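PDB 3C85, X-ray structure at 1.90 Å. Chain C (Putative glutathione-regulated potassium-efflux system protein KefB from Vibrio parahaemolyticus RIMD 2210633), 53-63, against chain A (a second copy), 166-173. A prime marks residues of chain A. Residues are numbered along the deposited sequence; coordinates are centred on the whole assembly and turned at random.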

# COMPACT_ATOMS: atom_id res chain seq x y z
N GLY C 53 -7.85 -4.63 -1.78
CA GLY C 53 -6.46 -5.10 -2.03
C GLY C 53 -6.15 -6.29 -1.15
O GLY C 53 -5.60 -7.31 -1.61
N ALA C 54 -6.52 -6.18 0.13
CA ALA C 54 -6.33 -7.29 1.09
C ALA C 54 -7.15 -8.51 0.72
O ALA C 54 -6.63 -9.64 0.79
CB ALA C 54 -6.63 -6.85 2.49
N TYR C 55 -8.42 -8.30 0.33
CA TYR C 55 -9.28 -9.38 -0.06
C TYR C 55 -8.63 -10.16 -1.21
O TYR C 55 -8.52 -11.41 -1.18
CB TYR C 55 -10.67 -8.83 -0.49
CG TYR C 55 -11.62 -9.90 -0.96
CD1 TYR C 55 -12.65 -10.34 -0.14
CD2 TYR C 55 -11.48 -10.53 -2.21
CE1 TYR C 55 -13.53 -11.32 -0.55
CE2 TYR C 55 -12.35 -11.54 -2.61
CZ TYR C 55 -13.37 -11.92 -1.77
OH TYR C 55 -14.24 -12.93 -2.13
N ASP C 56 -8.23 -9.44 -2.25
CA ASP C 56 -7.64 -10.11 -3.45
C ASP C 56 -6.37 -10.89 -3.16
O ASP C 56 -6.17 -12.00 -3.69
CB ASP C 56 -7.44 -9.11 -4.58
CG ASP C 56 -8.77 -8.58 -5.12
OD1 ASP C 56 -9.81 -9.18 -4.81
OD2 ASP C 56 -8.80 -7.56 -5.82
N GLU C 57 -5.55 -10.36 -2.27
CA GLU C 57 -4.31 -11.06 -1.87
C GLU C 57 -4.60 -12.37 -1.10
O GLU C 57 -3.99 -13.42 -1.36
CB GLU C 57 -3.46 -10.09 -1.02
CG GLU C 57 -2.10 -10.67 -0.51
CD GLU C 57 -1.17 -11.00 -1.65
OE1 GLU C 57 -1.14 -10.23 -2.63
OE2 GLU C 57 -0.45 -12.02 -1.56
N LEU C 58 -5.52 -12.31 -0.15
CA LEU C 58 -5.91 -13.48 0.60
C LEU C 58 -6.55 -14.54 -0.31
O LEU C 58 -6.27 -15.73 -0.14
CB LEU C 58 -6.85 -13.10 1.76
CG LEU C 58 -6.23 -12.26 2.89
CD1 LEU C 58 -7.31 -11.78 3.86
CD2 LEU C 58 -5.14 -13.01 3.67
N ARG C 59 -7.35 -14.13 -1.27
CA ARG C 59 -7.94 -15.08 -2.17
C ARG C 59 -6.86 -15.80 -2.96
O ARG C 59 -6.93 -16.97 -3.11
CB ARG C 59 -8.94 -14.45 -3.12
CG ARG C 59 -9.21 -15.29 -4.33
CD ARG C 59 -10.59 -15.34 -4.74
NE ARG C 59 -10.78 -15.97 -6.04
CZ ARG C 59 -10.76 -17.29 -6.30
NH1 ARG C 59 -10.97 -17.71 -7.52
NH2 ARG C 59 -10.55 -18.19 -5.38
N ALA C 60 -5.87 -15.07 -3.42
CA ALA C 60 -4.75 -15.64 -4.19
C ALA C 60 -4.03 -16.72 -3.40
O ALA C 60 -3.66 -17.76 -3.96
CB ALA C 60 -3.76 -14.55 -4.62
N ARG C 61 -3.85 -16.49 -2.10
CA ARG C 61 -3.12 -17.42 -1.26
C ARG C 61 -3.99 -18.57 -0.75
O ARG C 61 -3.58 -19.70 -0.78
CB ARG C 61 -2.46 -16.69 -0.08
CG ARG C 61 -1.59 -17.63 0.80
CD ARG C 61 -0.65 -16.89 1.73
NE ARG C 61 -0.05 -17.84 2.66
CZ ARG C 61 0.89 -17.56 3.55
NH1 ARG C 61 1.39 -16.33 3.64
NH2 ARG C 61 1.35 -18.53 4.34
N TYR C 62 -5.19 -18.26 -0.24
CA TYR C 62 -5.99 -19.26 0.46
C TYR C 62 -7.28 -19.72 -0.22
O TYR C 62 -7.99 -20.60 0.29
CB TYR C 62 -6.35 -18.77 1.86
CG TYR C 62 -5.19 -18.37 2.70
CD1 TYR C 62 -4.41 -19.34 3.35
CD2 TYR C 62 -4.86 -17.02 2.87
CE1 TYR C 62 -3.33 -18.98 4.14
CE2 TYR C 62 -3.78 -16.65 3.66
CZ TYR C 62 -3.04 -17.64 4.31
OH TYR C 62 -1.98 -17.26 5.09
N GLY C 63 -7.61 -19.11 -1.34
CA GLY C 63 -8.92 -19.32 -1.92
C GLY C 63 -10.03 -18.61 -1.15
O GLY C 63 -9.80 -17.60 -0.52
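Chain A 166-173: GFARHVCK

How do the two backbones lie on each other? Both stretches are helical: chain C from Gly53 to Tyr62, after which Gly63 leaves helical geometry with a positive phi of 74°, and chain A throughout, as part of a helix that extends beyond Gly166′ and Lys173′ in both directions. Each is held by regular i to i+4 hydrogen bonds, such as Leu58 N to Ala54 O at 3.0 Å and Cys172′ N to Ala168′ O, also at 3.0 Å. The N-to-C directions run the same general way, 50° apart, with a signed crossing angle of -50°, and the axes approach to 8.0 Å. The tightest backbone register pairs Ala54 with Ala168′, their CA atoms 5.0 Å apart.

What lets the helices come so close there? Both residues of this pair are alanines whose CA-to-CB bonds point toward the partner, so little side chain stands between the backbones. Ala54 CB lies 3.9 Å from Ala168′ CB, and the Ala168′ CB methyl comes within 3.6 Å of Ala54 O. That carbonyl is already engaged with Leu58 N in its own helix, and the methyl packs against it by simple contact. Beside this pair, Ala54 CB also meets the ring of Phe167′, reaching CD2 at 4.4 Å.

Which side chains close around Ala168′? Glu57 and Leu58, on the next turn of chain C, pack against the same methyl: Glu57 CG is 3.9 Å from Ala168′ CB, and Leu58 CG is 4.0 Å from it. Glu57 contributes here through the aliphatic part of its side chain, and its CG also lies 4.0 Å from the backbone N of Arg169′. The Arg169′ side chain leads away at its end, but its CB remains 4.4 Å from Glu57 CG. Leu58 starts out sideways, yet its end comes nearer to chain A, so that it bridges from Ala168′ to the following turn, where its CD2 touches Cys172′ SG at 3.6 Å.

How is Cys172′ received one turn further along? Its CA-to-CB bond points toward chain C, and with chi1 in the m rotamer its sulfur meets both Leu58 and Tyr62. Cys172′ SG lies 3.4 Å from Tyr62 OH and 3.7 Å from Tyr62 CE2; it is 5.0 Å from the ring centroid and 85° off the ring normal, which places it at the edge of the ring, near its plane. Arg61 adds a further contact, its NH1 resting 3.5 Å from Cys172′ CB. The extended arginine also reaches a water: Arg61 NH2 donates to water 1 over 2.6 Å, and the water donates a weak hydrogen bond from its O to Cys172′ O at 3.2 Å. With no clear direct hydrogen bond between the stretches, the 352 Å² they bury rests largely on close packing, with this water as a polar link.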

# COMPACT_ATOMS: atom_id res chain seq x y z
N GLY A 166 -0.17 -5.41 0.51
CA GLY A 166 0.98 -5.57 1.38
C GLY A 166 0.52 -5.83 2.81
O GLY A 166 1.13 -6.63 3.50
N PHE A 167 -0.55 -5.15 3.25
CA PHE A 167 -1.21 -5.40 4.56
C PHE A 167 -1.49 -6.90 4.76
O PHE A 167 -1.02 -7.51 5.75
CB PHE A 167 -2.48 -4.53 4.64
CG PHE A 167 -3.35 -4.72 5.89
CD1 PHE A 167 -2.80 -4.87 7.18
CD2 PHE A 167 -4.72 -4.66 5.76
CE1 PHE A 167 -3.60 -5.03 8.29
CE2 PHE A 167 -5.54 -4.81 6.88
CZ PHE A 167 -4.99 -4.98 8.14
N ALA A 168 -2.23 -7.50 3.83
CA ALA A 168 -2.59 -8.89 3.92
C ALA A 168 -1.35 -9.79 3.90
O ALA A 168 -1.19 -10.67 4.75
CB ALA A 168 -3.60 -9.24 2.78
N ARG A 169 -0.47 -9.54 2.95
CA ARG A 169 0.82 -10.24 2.88
C ARG A 169 1.63 -10.23 4.20
O ARG A 169 2.07 -11.30 4.72
CB ARG A 169 1.60 -9.69 1.67
CG ARG A 169 2.80 -10.48 1.32
CD ARG A 169 3.41 -10.04 0.00
NE ARG A 169 4.68 -10.74 -0.09
CZ ARG A 169 5.79 -10.28 0.44
NH1 ARG A 169 5.79 -9.07 1.03
NH2 ARG A 169 6.92 -10.98 0.35
N HIS A 170 1.83 -9.07 4.78
CA HIS A 170 2.55 -8.98 6.01
C HIS A 170 1.86 -9.54 7.24
O HIS A 170 2.49 -10.06 8.09
CB HIS A 170 3.08 -7.58 6.23
CG HIS A 170 4.05 -7.14 5.18
ND1 HIS A 170 3.97 -5.93 4.55
CD2 HIS A 170 5.12 -7.77 4.65
CE1 HIS A 170 4.95 -5.82 3.69
NE2 HIS A 170 5.67 -6.92 3.73
N VAL A 171 0.55 -9.42 7.28
CA VAL A 171 -0.23 -10.02 8.37
C VAL A 171 -0.02 -11.53 8.31
O VAL A 171 0.24 -12.15 9.33
CB VAL A 171 -1.75 -9.68 8.27
CG1 VAL A 171 -2.60 -10.45 9.28
CG2 VAL A 171 -1.97 -8.21 8.48
N CYS A 172 -0.12 -12.13 7.14
CA CYS A 172 0.02 -13.57 7.07
C CYS A 172 1.42 -13.97 7.49
O CYS A 172 1.60 -14.92 8.27
CB CYS A 172 -0.35 -14.10 5.68
SG CYS A 172 -2.06 -13.88 5.35
N LYS A 173 2.41 -13.20 7.04
CA LYS A 173 3.78 -13.55 7.37
C LYS A 173 4.09 -13.38 8.86
O LYS A 173 4.74 -14.22 9.45
CB LYS A 173 4.75 -12.77 6.49
CG LYS A 173 4.60 -13.07 4.99
CD LYS A 173 5.53 -12.19 4.15
CE LYS A 173 6.23 -12.96 3.04
NZ LYS A 173 7.72 -13.07 3.32
O HOH W 1 2.53 -17.25 6.27